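Local coordinates for glycosyl hydrolase family 62 protein (Coprinopsis cinerea, PDB 5B6T) that removes alpha-L-arabinofuranosyl groups as a family 62 glycoside hydrolase, probably where they stand as side groups of arabinoxylan, at residues Glu48-Val53 against Gly297-Leu302; Thr58-Ala63 against Arg285-Gly290; His212-Ser217 against Trp222-Thr227. All coordinates share one frame; numbering follows the deposited sequence. Where two conformers were deposited one is given.

Interaction 1 (Glu48-Val53 against Gly297-Leu302); sequences EGYNLV and GDYNSL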
loop_
_atom_site.group_PDB
_atom_site.type_symbol
_atom_site.label_atom_id
_atom_site.label_comp_id
_atom_site.label_asym_id
_atom_site.label_seq_id
_atom_site.Cartn_x
_atom_site.Cartn_y
_atom_site.Cartn_z
ATOM N N GLU A 48 -10.611 17.306 -7.393
ATOM C CA GLU A 48 -10.164 17.496 -8.772
ATOM C C GLU A 48 -9.313 16.346 -9.301
ATOM O O GLU A 48 -9.188 16.168 -10.512
ATOM C CB GLU A 48 -9.377 18.802 -8.884
ATOM C CG GLU A 48 -10.265 20.038 -8.951
ATOM C CD GLU A 48 -9.646 21.263 -8.306
ATOM O OE1 GLU A 48 -8.389 21.372 -8.226
ATOM O OE2 GLU A 48 -10.442 22.126 -7.858
ATOM N N GLY A 49 -8.705 15.557 -8.422
ATOM C CA GLY A 49 -7.914 14.447 -8.937
ATOM C C GLY A 49 -6.844 13.943 -7.990
ATOM O O GLY A 49 -6.751 14.370 -6.837
ATOM N N TYR A 50 -6.078 13.008 -8.541
ATOM C CA TYR A 50 -5.016 12.307 -7.843
ATOM C C TYR A 50 -3.730 12.406 -8.604
ATOM O O TYR A 50 -3.705 12.279 -9.824
ATOM C CB TYR A 50 -5.354 10.832 -7.726
ATOM C CG TYR A 50 -6.391 10.531 -6.675
ATOM C CD1 TYR A 50 -7.733 10.788 -6.889
ATOM C CD2 TYR A 50 -6.017 9.955 -5.478
ATOM C CE1 TYR A 50 -8.679 10.524 -5.906
ATOM C CE2 TYR A 50 -6.932 9.669 -4.507
ATOM C CZ TYR A 50 -8.271 9.954 -4.705
ATOM O OH TYR A 50 -9.164 9.643 -3.688
ATOM N N ASN A 51 -2.631 12.573 -7.868
ATOM C CA ASN A 51 -1.286 12.393 -8.432
ATOM C C ASN A 51 -0.408 11.851 -7.271
ATOM O O ASN A 51 -0.930 11.334 -6.288
ATOM C CB ASN A 51 -0.792 13.692 -9.122
ATOM C CG ASN A 51 0.261 13.452 -10.226
ATOM O OD1 ASN A 51 -0.038 13.463 -11.438
ATOM N ND2 ASN A 51 1.497 13.355 -9.833
ATOM N N LEU A 52 0.897 11.950 -7.396
ATOM C CA LEU A 52 1.818 11.302 -6.470
ATOM C C LEU A 52 2.839 12.301 -5.965
ATOM O O LEU A 52 3.268 13.198 -6.687
ATOM C CB LEU A 52 2.559 10.153 -7.173
ATOM C CG LEU A 52 1.708 8.984 -7.692
ATOM C CD1 LEU A 52 2.538 7.984 -8.499
ATOM C CD2 LEU A 52 1.015 8.236 -6.563
ATOM N N VAL A 53 3.249 12.080 -4.723
ATOM C CA VAL A 53 4.265 12.915 -4.083
ATOM C C VAL A 53 5.334 12.029 -3.412
ATOM O O VAL A 53 5.033 10.928 -2.918
ATOM C CB VAL A 53 3.594 13.890 -3.100
ATOM C CG1 VAL A 53 2.941 13.163 -1.947
ATOM C CG2 VAL A 53 4.575 14.964 -2.637
ATOM N N GLY A 297 -18.700 13.992 3.685
ATOM C CA GLY A 297 -18.723 14.587 2.377
ATOM C C GLY A 297 -18.059 13.675 1.382
ATOM O O GLY A 297 -17.836 12.497 1.642
ATOM N N ASP A 298 -17.749 14.252 0.238
ATOM C CA ASP A 298 -17.273 13.508 -0.910
ATOM C C ASP A 298 -15.994 12.750 -0.524
ATOM O O ASP A 298 -15.089 13.334 0.108
ATOM C CB ASP A 298 -17.003 14.470 -2.077
ATOM C CG ASP A 298 -18.295 15.100 -2.656
ATOM O OD1 ASP A 298 -19.410 14.546 -2.470
ATOM O OD2 ASP A 298 -18.180 16.160 -3.323
ATOM N N TYR A 299 -15.929 11.486 -0.924
ATOM C CA TYR A 299 -14.788 10.616 -0.583
ATOM C C TYR A 299 -13.446 11.248 -0.954
ATOM O O TYR A 299 -12.529 11.242 -0.140
ATOM C CB TYR A 299 -14.921 9.218 -1.228
ATOM C CG TYR A 299 -13.715 8.327 -0.933
ATOM C CD1 TYR A 299 -13.605 7.654 0.282
ATOM C CD2 TYR A 299 -12.666 8.224 -1.841
ATOM C CE1 TYR A 299 -12.504 6.860 0.560
ATOM C CE2 TYR A 299 -11.550 7.450 -1.545
ATOM C CZ TYR A 299 -11.482 6.792 -0.338
ATOM O OH TYR A 299 -10.370 6.026 -0.067
ATOM N N ASN A 300 -13.329 11.820 -2.155
ATOM C CA ASN A 300 -12.021 12.329 -2.640
ATOM C C ASN A 300 -11.516 13.588 -1.911
ATOM O O ASN A 300 -10.341 13.958 -2.019
ATOM C CB ASN A 300 -12.066 12.589 -4.157
ATOM C CG ASN A 300 -12.123 11.313 -4.971
ATOM O OD1 ASN A 300 -11.775 10.228 -4.498
ATOM N ND2 ASN A 300 -12.565 11.442 -6.229
ATOM N N SER A 301 -12.399 14.242 -1.161
ATOM C CA SER A 301 -12.077 15.428 -0.428
ATOM C C SER A 301 -11.780 15.149 1.050
ATOM O O SER A 301 -11.551 16.076 1.811
ATOM C CB SER A 301 -13.226 16.436 -0.558
ATOM O OG SER A 301 -14.372 16.006 0.139
ATOM N N LEU A 302 -11.818 13.879 1.469
ATOM C CA LEU A 302 -11.659 13.562 2.891
ATOM C C LEU A 302 -10.245 13.894 3.380
ATOM O O LEU A 302 -9.247 13.657 2.670
ATOM C CB LEU A 302 -11.947 12.088 3.171
ATOM C CG LEU A 302 -13.400 11.641 3.023
ATOM C CD1 LEU A 302 -13.428 10.120 3.006
ATOM C CD2 LEU A 302 -14.312 12.202 4.105
#
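This is a small polar contact at the surface, made where the start of strand 49-57 faces the loop that runs from strand 285-290 to strand 305-311. One side-chain hydrogen bond carries it: Y50 OH donates to N300 OD1 at 2.8 Å. The phenol comes in end-on, and N300 OD1 sits at the edge of the Y50 ring, near its plane. The amide is turned almost square to that ring, with the two planes 82° apart, and the hydroxyl lies above the carbonyl plane, 48° out of it, not on a lone pair. The same oxygen also brushes the ring margin, with N300 OD1 3.4 Å from Y50 CE1. On N300, CG lies anti to the carbonyl carbon (chi1 -71°), which swings the amide out of the short 3-10 turn 299-301 toward the tyrosine. Y299 joins in more loosely, its CE2 being 3.9 Å from Y50 OH.

The turn that presents N300 is tied internally. S301 OG, at 2.8 Å, and S301 N, at 3.1 Å, both bind D298 O from one face of its carbonyl, and L302 N closes the next step on Y299 O at 3.2 Å. K27 NZ links the two tyrosine hydroxyls, hydrogen-bonded to Y299 OH and more weakly to Y50 OH. The side chain of Y299 also comes within about 3 Å of the bound lead(II) ion, nearest atoms. A loop of the last blade meeting a neighbouring blade beside the metal suits the five-bladed beta-propeller of family 62, whose blades surround a central pocket.

Interaction 2 (Thr58-Ala63 against Arg285-Gly290); sequences TDWAQA and RYLYQG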
loop_
_atom_site.group_PDB
_atom_site.type_symbol
_atom_site.label_atom_id
_atom_site.label_comp_id
_atom_site.label_asym_id
_atom_site.label_seq_id
_atom_site.Cartn_x
_atom_site.Cartn_y
_atom_site.Cartn_z
ATOM N N THR A 58 14.891 12.158 7.717
ATOM C CA THR A 58 15.800 11.278 8.437
ATOM C C THR A 58 15.133 10.597 9.619
ATOM O O THR A 58 15.467 9.453 9.917
ATOM C CB THR A 58 17.042 12.032 8.961
ATOM O OG1 THR A 58 16.598 13.119 9.762
ATOM C CG2 THR A 58 17.889 12.568 7.839
ATOM N N ASP A 59 14.186 11.281 10.269
ATOM C CA ASP A 59 13.646 10.923 11.592
ATOM C C ASP A 59 12.141 11.142 11.562
ATOM O O ASP A 59 11.680 12.114 10.961
ATOM C CB ASP A 59 14.422 11.762 12.679
ATOM C CG ASP A 59 13.548 12.381 13.785
ATOM O OD1 ASP A 59 12.480 11.873 14.168
ATOM O OD2 ASP A 59 13.991 13.389 14.379
ATOM N N TRP A 60 11.366 10.262 12.215
ATOM C CA TRP A 60 9.904 10.354 12.180
ATOM C C TRP A 60 9.385 11.670 12.799
ATOM O O TRP A 60 8.329 12.163 12.418
ATOM C CB TRP A 60 9.264 9.157 12.884
ATOM C CG TRP A 60 9.397 7.854 12.159
ATOM C CD1 TRP A 60 10.161 6.775 12.508
ATOM C CD2 TRP A 60 8.710 7.477 10.963
ATOM N NE1 TRP A 60 9.989 5.756 11.616
ATOM C CE2 TRP A 60 9.106 6.163 10.650
ATOM C CE3 TRP A 60 7.772 8.112 10.146
ATOM C CZ2 TRP A 60 8.627 5.489 9.522
ATOM C CZ3 TRP A 60 7.314 7.442 9.033
ATOM C CH2 TRP A 60 7.731 6.149 8.740
ATOM N N ALA A 61 10.147 12.230 13.735
ATOM C CA ALA A 61 9.845 13.559 14.303
ATOM C C ALA A 61 9.927 14.696 13.284
ATOM O O ALA A 61 9.439 15.792 13.537
ATOM C CB ALA A 61 10.775 13.861 15.481
ATOM N N GLN A 62 10.594 14.472 12.172
ATOM C CA GLN A 62 10.724 15.519 11.168
ATOM C C GLN A 62 9.840 15.231 9.952
ATOM O O GLN A 62 9.920 15.942 8.951
ATOM C CB GLN A 62 12.186 15.668 10.726
ATOM C CG GLN A 62 13.149 16.142 11.818
ATOM C CD GLN A 62 14.537 16.456 11.263
ATOM O OE1 GLN A 62 15.446 15.632 11.325
ATOM N NE2 GLN A 62 14.691 17.653 10.686
ATOM N N ALA A 63 9.037 14.165 10.000
ATOM C CA ALA A 63 8.200 13.827 8.842
ATOM C C ALA A 63 7.251 14.951 8.447
ATOM O O ALA A 63 7.098 15.239 7.259
ATOM C CB ALA A 63 7.420 12.551 9.086
ATOM N N ARG A 285 5.717 -2.326 12.294
ATOM C CA ARG A 285 5.327 -0.926 12.238
ATOM C C ARG A 285 4.537 -0.735 10.953
ATOM O O ARG A 285 4.982 -1.182 9.893
ATOM C CB ARG A 285 6.556 -0.012 12.236
ATOM C CG ARG A 285 7.385 -0.040 13.518
ATOM C CD ARG A 285 8.626 0.834 13.365
ATOM N NE ARG A 285 9.727 0.124 12.745
ATOM C CZ ARG A 285 10.856 0.688 12.287
ATOM N NH1 ARG A 285 11.043 2.021 12.317
ATOM N NH2 ARG A 285 11.793 -0.100 11.765
ATOM N N TYR A 286 3.384 -0.089 11.058
ATOM C CA TYR A 286 2.489 0.076 9.916
ATOM C C TYR A 286 2.257 1.543 9.697
ATOM O O TYR A 286 1.676 2.236 10.529
ATOM C CB TYR A 286 1.136 -0.666 10.103
ATOM C CG TYR A 286 0.364 -0.928 8.827
ATOM C CD1 TYR A 286 0.870 -1.767 7.855
ATOM C CD2 TYR A 286 -0.883 -0.347 8.600
ATOM C CE1 TYR A 286 0.160 -2.004 6.688
ATOM C CE2 TYR A 286 -1.622 -0.619 7.458
ATOM C CZ TYR A 286 -1.065 -1.415 6.487
ATOM O OH TYR A 286 -1.757 -1.651 5.324
ATOM N N LEU A 287 2.689 2.027 8.528
ATOM C CA LEU A 287 2.453 3.410 8.115
ATOM C C LEU A 287 1.109 3.406 7.394
ATOM O O LEU A 287 0.938 2.660 6.437
ATOM C CB LEU A 287 3.586 3.860 7.180
ATOM C CG LEU A 287 3.504 5.319 6.697
ATOM C CD1 LEU A 287 3.625 6.367 7.779
ATOM C CD2 LEU A 287 4.593 5.519 5.648
ATOM N N TYR A 288 0.155 4.193 7.878
ATOM C CA TYR A 288 -1.227 4.050 7.419
ATOM C C TYR A 288 -1.850 5.427 7.239
ATOM O O TYR A 288 -1.269 6.447 7.647
ATOM C CB TYR A 288 -2.000 3.212 8.423
ATOM C CG TYR A 288 -2.364 3.947 9.698
ATOM C CD1 TYR A 288 -1.437 4.133 10.735
ATOM C CD2 TYR A 288 -3.643 4.432 9.896
ATOM C CE1 TYR A 288 -1.766 4.806 11.893
ATOM C CE2 TYR A 288 -3.983 5.104 11.052
ATOM C CZ TYR A 288 -3.041 5.296 12.052
ATOM O OH TYR A 288 -3.403 5.929 13.233
ATOM N N GLN A 289 -3.040 5.448 6.664
ATOM C CA GLN A 289 -3.836 6.651 6.600
ATOM C C GLN A 289 -5.049 6.579 7.512
ATOM O O GLN A 289 -5.755 5.550 7.583
ATOM C CB GLN A 289 -4.314 6.962 5.167
ATOM C CG GLN A 289 -5.203 5.890 4.543
ATOM C CD GLN A 289 -5.593 6.167 3.113
ATOM O OE1 GLN A 289 -4.886 6.846 2.358
ATOM N NE2 GLN A 289 -6.742 5.602 2.713
ATOM N N GLY A 290 -5.287 7.700 8.206
ATOM C CA GLY A 290 -6.427 7.877 9.090
ATOM C C GLY A 290 -7.037 9.232 8.856
ATOM O O GLY A 290 -6.517 10.041 8.085
#
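W60 meets L287 and R285 across this contact, and the tryptophan is the one residue of the loop 58-63 to reach strand 285-290. The backbones stay well apart, with W60 CA 11.0 Å from L287 CA, and the indole bridges the distance, its six-membered ring toward L287 and its pyrrole N toward R285.

The apolar part is a single touch: W60 CZ3 lies 4.0 Å from L287 CD1, and the two side chains cross obliquely. L287 carries CG anti to its own backbone N (chi1 -178°), which sends a methyl out toward the ring. The same leucine rests on L308, P29 and V31, while W60 packs against W38, F57 and L308, so the pair belongs to a wider apolar layer between the two blades.

The nitrogen-to-nitrogen approach is no bond. R285 NH1 stands at the edge of the indole, near its plane, 3.9 Å from W60 NE1, and the guanidinium is turned 78° from the ring. Both nitrogens are donors, so neither can accept from the other. R285 was deposited in two conformers, which makes this approach the less certain one.

Within the loop, the turn 59-63 is closed by Q62 N to D59 O at 2.9 Å and A63 N to W60 O at 3.2 Å. D59 OD1 lies toward A61 N as in an Asx turn, though the modelled distance is too short to trust.

No hydrogen bond or salt bridge crosses between the segments. Shape and the burial of carbon therefore hold them together, an undirected attachment whose arginine side could probably shift without breaking any bond between the two.

Interaction 3 (His212-Ser217 against Trp222-Thr227); sequences HEAIGS and WFRSWT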
loop_
_atom_site.group_PDB
_atom_site.type_symbol
_atom_site.label_atom_id
_atom_site.label_comp_id
_atom_site.label_asym_id
_atom_site.label_seq_id
_atom_site.Cartn_x
_atom_site.Cartn_y
_atom_site.Cartn_z
ATOM N N HIS A 212 -5.266 -6.962 3.798
ATOM C CA HIS A 212 -6.230 -6.410 2.842
ATOM C C HIS A 212 -7.211 -5.546 3.634
ATOM O O HIS A 212 -7.630 -5.933 4.720
ATOM C CB HIS A 212 -6.975 -7.569 2.133
ATOM C CG HIS A 212 -7.576 -7.230 0.822
ATOM N ND1 HIS A 212 -8.669 -6.398 0.668
ATOM C CD2 HIS A 212 -7.260 -7.663 -0.422
ATOM C CE1 HIS A 212 -8.965 -6.306 -0.618
ATOM N NE2 HIS A 212 -8.149 -7.085 -1.292
ATOM N N GLU A 213 -7.543 -4.382 3.079
ATOM C CA GLU A 213 -8.486 -3.454 3.701
ATOM C C GLU A 213 -9.938 -3.907 3.534
ATOM O O GLU A 213 -10.302 -4.502 2.498
ATOM C CB GLU A 213 -8.331 -2.045 3.130
ATOM C CG GLU A 213 -8.976 -0.979 3.986
ATOM C CD GLU A 213 -8.704 0.444 3.520
ATOM O OE1 GLU A 213 -7.687 0.685 2.818
ATOM O OE2 GLU A 213 -9.509 1.335 3.925
ATOM N N ALA A 214 -10.729 -3.625 4.566
ATOM C CA ALA A 214 -12.142 -3.946 4.619
ATOM C C ALA A 214 -12.873 -2.744 5.203
ATOM O O ALA A 214 -12.282 -1.867 5.814
ATOM C CB ALA A 214 -12.361 -5.160 5.517
ATOM N N ILE A 215 -14.180 -2.711 4.978
ATOM C CA ILE A 215 -15.070 -1.725 5.547
ATOM C C ILE A 215 -15.957 -2.494 6.517
ATOM O O ILE A 215 -16.754 -3.344 6.094
ATOM C CB ILE A 215 -15.939 -1.059 4.462
ATOM C CG1 ILE A 215 -15.072 -0.432 3.357
ATOM C CG2 ILE A 215 -16.900 -0.050 5.061
ATOM C CD1 ILE A 215 -15.874 0.063 2.183
ATOM N N GLY A 216 -15.807 -2.221 7.806
ATOM C CA GLY A 216 -16.437 -3.021 8.850
ATOM C C GLY A 216 -17.908 -2.723 9.075
ATOM O O GLY A 216 -18.511 -1.833 8.407
ATOM N N SER A 217 -18.470 -3.469 10.032
ATOM C CA SER A 217 -19.891 -3.352 10.382
ATOM C C SER A 217 -20.262 -1.967 10.913
ATOM O O SER A 217 -21.424 -1.571 10.846
ATOM C CB SER A 217 -20.269 -4.415 11.417
ATOM O OG SER A 217 -19.514 -4.268 12.605
ATOM N N TRP A 222 -10.570 -1.009 8.198
ATOM C CA TRP A 222 -9.731 -1.891 8.998
ATOM C C TRP A 222 -9.010 -2.882 8.108
ATOM O O TRP A 222 -9.328 -2.985 6.926
ATOM C CB TRP A 222 -10.550 -2.617 10.072
ATOM C CG TRP A 222 -11.587 -3.612 9.573
ATOM C CD1 TRP A 222 -12.692 -3.344 8.829
ATOM C CD2 TRP A 222 -11.591 -5.024 9.815
ATOM N NE1 TRP A 222 -13.395 -4.508 8.609
ATOM C CE2 TRP A 222 -12.733 -5.555 9.176
ATOM C CE3 TRP A 222 -10.747 -5.892 10.519
ATOM C CZ2 TRP A 222 -13.048 -6.907 9.225
ATOM C CZ3 TRP A 222 -11.045 -7.220 10.560
ATOM C CH2 TRP A 222 -12.198 -7.726 9.928
ATOM N N PHE A 223 -8.059 -3.619 8.682
ATOM C CA PHE A 223 -7.285 -4.630 7.968
ATOM C C PHE A 223 -7.470 -6.035 8.468
ATOM O O PHE A 223 -7.455 -6.278 9.677
ATOM C CB PHE A 223 -5.763 -4.303 7.970
ATOM C CG PHE A 223 -5.434 -3.231 6.992
ATOM C CD1 PHE A 223 -5.539 -1.876 7.362
ATOM C CD2 PHE A 223 -5.159 -3.556 5.688
ATOM C CE1 PHE A 223 -5.288 -0.891 6.434
ATOM C CE2 PHE A 223 -4.934 -2.562 4.753
ATOM C CZ PHE A 223 -5.025 -1.236 5.124
ATOM N N ARG A 224 -7.602 -6.944 7.501
ATOM C CA ARG A 224 -7.590 -8.382 7.729
ATOM C C ARG A 224 -6.273 -8.952 7.290
ATOM O O ARG A 224 -5.584 -8.358 6.469
ATOM C CB ARG A 224 -8.743 -9.036 6.967
ATOM C CG ARG A 224 -10.113 -8.504 7.396
ATOM C CD ARG A 224 -11.259 -9.043 6.570
ATOM N NE ARG A 224 -11.487 -10.471 6.773
ATOM C CZ ARG A 224 -11.997 -11.301 5.855
ATOM N NH1 ARG A 224 -12.362 -10.846 4.652
ATOM N NH2 ARG A 224 -12.149 -12.587 6.136
ATOM N N SER A 225 -5.926 -10.126 7.822
ATOM C CA SER A 225 -4.646 -10.763 7.509
ATOM C C SER A 225 -4.777 -12.265 7.366
ATOM O O SER A 225 -5.609 -12.908 8.039
ATOM C CB SER A 225 -3.608 -10.453 8.588
ATOM O OG SER A 225 -4.050 -10.859 9.893
ATOM N N TRP A 226 -3.903 -12.793 6.510
ATOM C CA TRP A 226 -3.811 -14.219 6.200
ATOM C C TRP A 226 -2.359 -14.566 6.003
ATOM O O TRP A 226 -1.536 -13.693 5.697
ATOM C CB TRP A 226 -4.537 -14.551 4.889
ATOM C CG TRP A 226 -5.984 -14.292 4.822
ATOM C CD1 TRP A 226 -6.985 -15.220 4.927
ATOM C CD2 TRP A 226 -6.641 -13.047 4.569
ATOM N NE1 TRP A 226 -8.205 -14.644 4.762
ATOM C CE2 TRP A 226 -8.031 -13.302 4.559
ATOM C CE3 TRP A 226 -6.200 -11.737 4.357
ATOM C CZ2 TRP A 226 -8.981 -12.291 4.356
ATOM C CZ3 TRP A 226 -7.152 -10.752 4.143
ATOM C CH2 TRP A 226 -8.502 -11.042 4.123
ATOM N N THR A 227 -2.051 -15.859 6.096
ATOM C CA THR A 227 -0.715 -16.351 5.710
ATOM C C THR A 227 -0.811 -17.549 4.789
ATOM O O THR A 227 -1.852 -18.229 4.728
ATOM C CB THR A 227 0.142 -16.767 6.921
ATOM O OG1 THR A 227 -0.518 -17.854 7.604
ATOM C CG2 THR A 227 0.328 -15.599 7.889
HETATM O O HOH W 1 -15.439 -5.776 6.851
#
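W222, H212 and A214 bury the most surface in this antiparallel pairing, which joins the strands of the hairpin 207-215 and 221-228. W222 and A214 face each other as a hydrogen-bonded pair: A214 N gives to W222 O at 2.8 Å, and W222 N returns a bond to A214 O at 3.1 Å. The indole then folds back over its partner. CG of W222 sits between the backbone N and the carbonyl carbon (chi1 66°), laying one ring face on A214 CB, 3.3 Å from W222 NE1. R224 CG leans on that same face. G216 CA closes in 3.4 Å from W222 NE1, where a side chain at G216 would be cramped. The indole N-H itself goes to a water 3.0 Å from W222 NE1, and that water reaches I215 O weakly.

H212 pairs with R224 in the same fashion, with R224 N meeting H212 O at 3.0 Å in a nearly straight bond (171° at the hydrogen). Its CB touches W226 CZ3 at 3.8 Å, while the imidazole turns away and ND1 donates in its ring plane to E213 O, so the ring is pinned to its own strand. W226 CZ2 lies over the centre of the R224 guanidinium, which is hydrogen-bonded to R192 O and forms a salt bridge with D240.

On the other sheet face, F223 presents a ring face to E213 CG, and Y286 meets the phenylalanine edge-to-face. With F223 cut back to an alanine, a gap is likely to open beside the E213 chain and the Y286 ring to lose its aromatic mate. E213 is held beyond this by R221, S264 and H265. Backbone bonds thus fix the register, and aromatic faces, aliphatic carbon and outside charge partners finish the buried interface.

Overall arrangement
Interactions 1 and 2 join the same two blades near the two ends of strand 49-57: one through the loop after strand 285-290, the other through that strand itself. Interaction 3 instead lies within a single blade, as neighbouring strands of a hairpin. Burial follows this division. Interaction 1 is a surface contact and polar, interaction 2 partly buried and mainly apolar, and interaction 3 buried, with backbone bonds running between its segments, which the other two lack. Interactions 2 and 3 touch, with Y286 OH 3.3 Å from F223 CZ, so the hairpin packs on the last blade. Interaction 1 touches neither, its centre being about 20 and 22 Å from theirs.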